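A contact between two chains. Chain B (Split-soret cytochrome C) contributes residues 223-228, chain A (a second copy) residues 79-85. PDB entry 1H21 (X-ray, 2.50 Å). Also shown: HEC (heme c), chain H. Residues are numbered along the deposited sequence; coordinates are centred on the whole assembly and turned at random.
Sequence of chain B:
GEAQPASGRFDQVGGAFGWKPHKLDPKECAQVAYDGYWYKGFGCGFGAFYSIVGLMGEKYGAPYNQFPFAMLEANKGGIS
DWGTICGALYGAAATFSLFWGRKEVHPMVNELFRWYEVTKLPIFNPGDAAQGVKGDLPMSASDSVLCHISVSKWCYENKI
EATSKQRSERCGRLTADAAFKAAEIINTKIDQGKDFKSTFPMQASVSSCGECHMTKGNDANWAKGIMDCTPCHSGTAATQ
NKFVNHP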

# COMPACT_ATOMS: atom_id res chain seq x y z
N ALA B 223 2.38 14.28 -13.36
CA ALA B 223 1.78 13.49 -12.29
C ALA B 223 1.47 12.03 -12.56
O ALA B 223 1.27 11.62 -13.70
CB ALA B 223 0.59 14.21 -11.72
N LYS B 224 1.47 11.25 -11.48
CA LYS B 224 1.18 9.81 -11.52
C LYS B 224 0.27 9.56 -10.34
O LYS B 224 0.57 9.97 -9.23
CB LYS B 224 2.46 8.99 -11.33
CG LYS B 224 2.62 7.80 -12.26
CD LYS B 224 2.41 8.14 -13.75
CE LYS B 224 2.94 7.02 -14.69
NZ LYS B 224 2.52 7.15 -16.12
N GLY B 225 -0.86 8.93 -10.58
CA GLY B 225 -1.79 8.69 -9.49
C GLY B 225 -3.18 9.14 -9.88
O GLY B 225 -3.37 10.19 -10.49
N ILE B 226 -4.17 8.31 -9.58
CA ILE B 226 -5.53 8.66 -9.91
C ILE B 226 -6.39 8.80 -8.68
O ILE B 226 -7.57 8.44 -8.70
CB ILE B 226 -6.15 7.70 -10.95
CG1 ILE B 226 -5.91 6.24 -10.59
CG2 ILE B 226 -5.58 7.97 -12.34
CD1 ILE B 226 -6.51 5.31 -11.62
N MET B 227 -5.77 9.25 -7.60
CA MET B 227 -6.47 9.53 -6.35
C MET B 227 -7.17 10.87 -6.57
O MET B 227 -6.69 11.70 -7.33
CB MET B 227 -5.47 9.73 -5.22
CG MET B 227 -4.89 8.47 -4.64
SD MET B 227 -3.72 8.90 -3.34
CE MET B 227 -2.41 9.59 -4.33
N ASP B 228 -8.28 11.11 -5.90
CA ASP B 228 -8.96 12.37 -6.08
C ASP B 228 -8.00 13.46 -5.62
O ASP B 228 -7.46 13.38 -4.53
CB ASP B 228 -10.26 12.39 -5.27
CG ASP B 228 -11.08 13.64 -5.52
OD1 ASP B 228 -11.40 13.92 -6.70
OD2 ASP B 228 -11.38 14.37 -4.55
FE HEC H . -0.53 16.00 -6.17
CHA HEC H . 2.65 17.05 -6.33
CHB HEC H . -1.04 16.95 -9.45
CHC HEC H . -3.51 14.36 -6.17
CHD HEC H . -0.39 15.78 -2.81
NA HEC H . 0.59 16.88 -7.53
C1A HEC H . 1.94 17.09 -7.48
C2A HEC H . 2.50 17.50 -8.76
C3A HEC H . 1.41 17.63 -9.62
C4A HEC H . 0.22 17.24 -8.84
CMA HEC H . 1.41 17.99 -11.11
CAA HEC H . 3.98 17.80 -9.07
CBA HEC H . 4.38 19.26 -8.89
CGA HEC H . 4.80 19.65 -7.48
O1A HEC H . 4.28 20.64 -6.93
O2A HEC H . 5.68 18.97 -6.93
NB HEC H . -2.01 15.77 -7.52
C1B HEC H . -2.08 16.26 -8.82
C2B HEC H . -3.28 15.76 -9.53
C3B HEC H . -3.90 14.92 -8.62
C4B HEC H . -3.13 14.98 -7.38
CMB HEC H . -3.78 16.14 -10.95
CAB HEC H . -5.06 14.16 -8.85
CBB HEC H . -5.12 13.18 -9.93
NC HEC H . -1.62 15.15 -4.75
C1C HEC H . -2.81 14.45 -4.94
C2C HEC H . -3.27 13.91 -3.68
C3C HEC H . -2.38 14.29 -2.67
C4C HEC H . -1.40 15.09 -3.39
CMC HEC H . -4.61 13.15 -3.50
CAC HEC H . -2.52 14.11 -1.27
CBC HEC H . -2.54 12.81 -0.54
ND HEC H . 0.80 16.46 -4.89
C1D HEC H . 0.66 16.43 -3.52
C2D HEC H . 1.91 16.82 -2.89
C3D HEC H . 2.82 17.07 -3.84
C4D HEC H . 2.11 16.83 -5.09
CMD HEC H . 2.15 16.87 -1.40
CAD HEC H . 4.27 17.52 -3.60
CBD HEC H . 4.40 19.03 -3.61
CGD HEC H . 5.84 19.50 -3.42
O1D HEC H . 6.65 19.41 -4.38
O2D HEC H . 6.16 19.93 -2.28
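Chain A, residues 79-85: ISDWGTI

How does the backbone of chain A lie on chain B? Neither stretch is regular helix or strand. Chain A turns back through a type I' beta turn from Ile79(A) to Trp82(A), closed by a hydrogen bond from Trp82(A) N to Ile79(A) O at 3.0 Å, with Ser80(A) and Asp81(A) both at positive phi. It then passes close to the irregular backbone of chain B, Gly83(A) CA lying 3.9 Å from Gly225(B) CA. The backbones approach at this point without running side by side: Ile226(B) lies against Trp82(A), and Met227(B) touches Trp82(A), Gly83(A) and Thr84(A).

Why can the backbones come so near? Two glycines meet here. A CB on Gly83(A) would point toward chain B and fall 2.9 Å from both Gly225(B) CA and Lys224(B) O, a clash with each; its positive phi of 57° also favours glycine. Gly225(B), at phi 130° and psi 135°, holds a conformation that by itself calls for glycine, since a CB would jam against the carbonyl oxygen of the residue before. Its bare CA approaches Asp81(A) O at 3.1 Å in a CA-H...O contact, and Ile226(B) N lies 3.0 Å from that same Asp81(A) O.

What sets the shape of Ile226(B) against the tryptophan? Its CA-to-CB bond points sideways, but chi1 near p (48°) and chi2 at t carry the CG1-CD1 arm over the indole. Ile226(B) CG1 sits 3.5 Å from the centroid of the five-membered ring of Trp82(A), only 8° off the ring normal, a CH-pi contact over the face. Further along, Ile226(B) CD1 lies 3.4 Å from Trp82(A) NE1 and 4.0 Å from Ser80(A) O. Trp82(A), with chi1 at m and chi2 of 68°, also starts sideways and brings its ring nearer chain B; its NE1 is hydrogen-bonded elsewhere in the structure.

How does Met227(B) meet chain A? Its chi angles of m, t and m turn a side chain that leaves its backbone sideways along the chain A backbone. Met227(B) CG packs 3.1 Å from Trp82(A) O and 4.0 Å from Trp82(A) CE3. Beyond it, Met227(B) SD is 4.0 Å from Thr84(A) CG2, and the final bend of chi3 places Met227(B) CE 3.6 Å from Gly83(A) O. The backbone of this residue meanwhile faces the heme c, with Met227(B) O 3.3 Å from HEC CAB, so the same short segment touches both the heme c and the second chain.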

# COMPACT_ATOMS: atom_id res chain seq x y z
N ILE A 79 -0.38 0.75 -6.73
CA ILE A 79 -1.61 -0.05 -6.81
C ILE A 79 -2.50 0.43 -7.98
O ILE A 79 -3.28 1.37 -7.87
CB ILE A 79 -2.40 -0.09 -5.44
CG1 ILE A 79 -1.49 -0.56 -4.30
CG2 ILE A 79 -3.57 -1.03 -5.53
CD1 ILE A 79 -2.08 -0.30 -2.91
N SER A 80 -2.30 -0.19 -9.14
CA SER A 80 -3.04 0.16 -10.33
C SER A 80 -3.08 1.66 -10.62
O SER A 80 -4.15 2.23 -10.85
CB SER A 80 -4.46 -0.38 -10.22
OG SER A 80 -4.51 -1.70 -10.67
N ASP A 81 -1.91 2.29 -10.58
CA ASP A 81 -1.75 3.72 -10.85
C ASP A 81 -2.45 4.67 -9.91
O ASP A 81 -2.72 5.81 -10.28
CB ASP A 81 -2.18 4.07 -12.27
CG ASP A 81 -1.47 3.25 -13.31
OD1 ASP A 81 -0.30 2.84 -13.09
OD2 ASP A 81 -2.11 3.01 -14.37
N TRP A 82 -2.80 4.22 -8.72
CA TRP A 82 -3.44 5.12 -7.80
C TRP A 82 -2.41 5.98 -7.07
O TRP A 82 -2.77 6.88 -6.32
CB TRP A 82 -4.33 4.33 -6.85
CG TRP A 82 -5.63 4.07 -7.49
CD1 TRP A 82 -5.89 3.25 -8.57
CD2 TRP A 82 -6.86 4.71 -7.15
NE1 TRP A 82 -7.22 3.37 -8.93
CE2 TRP A 82 -7.83 4.26 -8.08
CE3 TRP A 82 -7.24 5.63 -6.16
CZ2 TRP A 82 -9.16 4.71 -8.04
CZ3 TRP A 82 -8.55 6.08 -6.12
CH2 TRP A 82 -9.49 5.62 -7.05
N GLY A 83 -1.13 5.73 -7.35
CA GLY A 83 -0.05 6.49 -6.75
C GLY A 83 0.03 6.52 -5.23
O GLY A 83 0.48 7.50 -4.65
N THR A 84 -0.39 5.46 -4.57
CA THR A 84 -0.32 5.44 -3.11
C THR A 84 1.09 4.97 -2.67
O THR A 84 2.09 5.49 -3.17
CB THR A 84 -1.47 4.57 -2.46
OG1 THR A 84 -1.32 3.18 -2.79
CG2 THR A 84 -2.86 5.06 -2.95
N ILE A 85 1.17 3.99 -1.78
CA ILE A 85 2.45 3.49 -1.32
C ILE A 85 3.33 3.07 -2.50
O ILE A 85 2.83 2.44 -3.44
CB ILE A 85 2.23 2.28 -0.36
CG1 ILE A 85 3.57 1.71 0.13
CG2 ILE A 85 1.46 1.20 -1.08
CD1 ILE A 85 4.42 2.69 0.91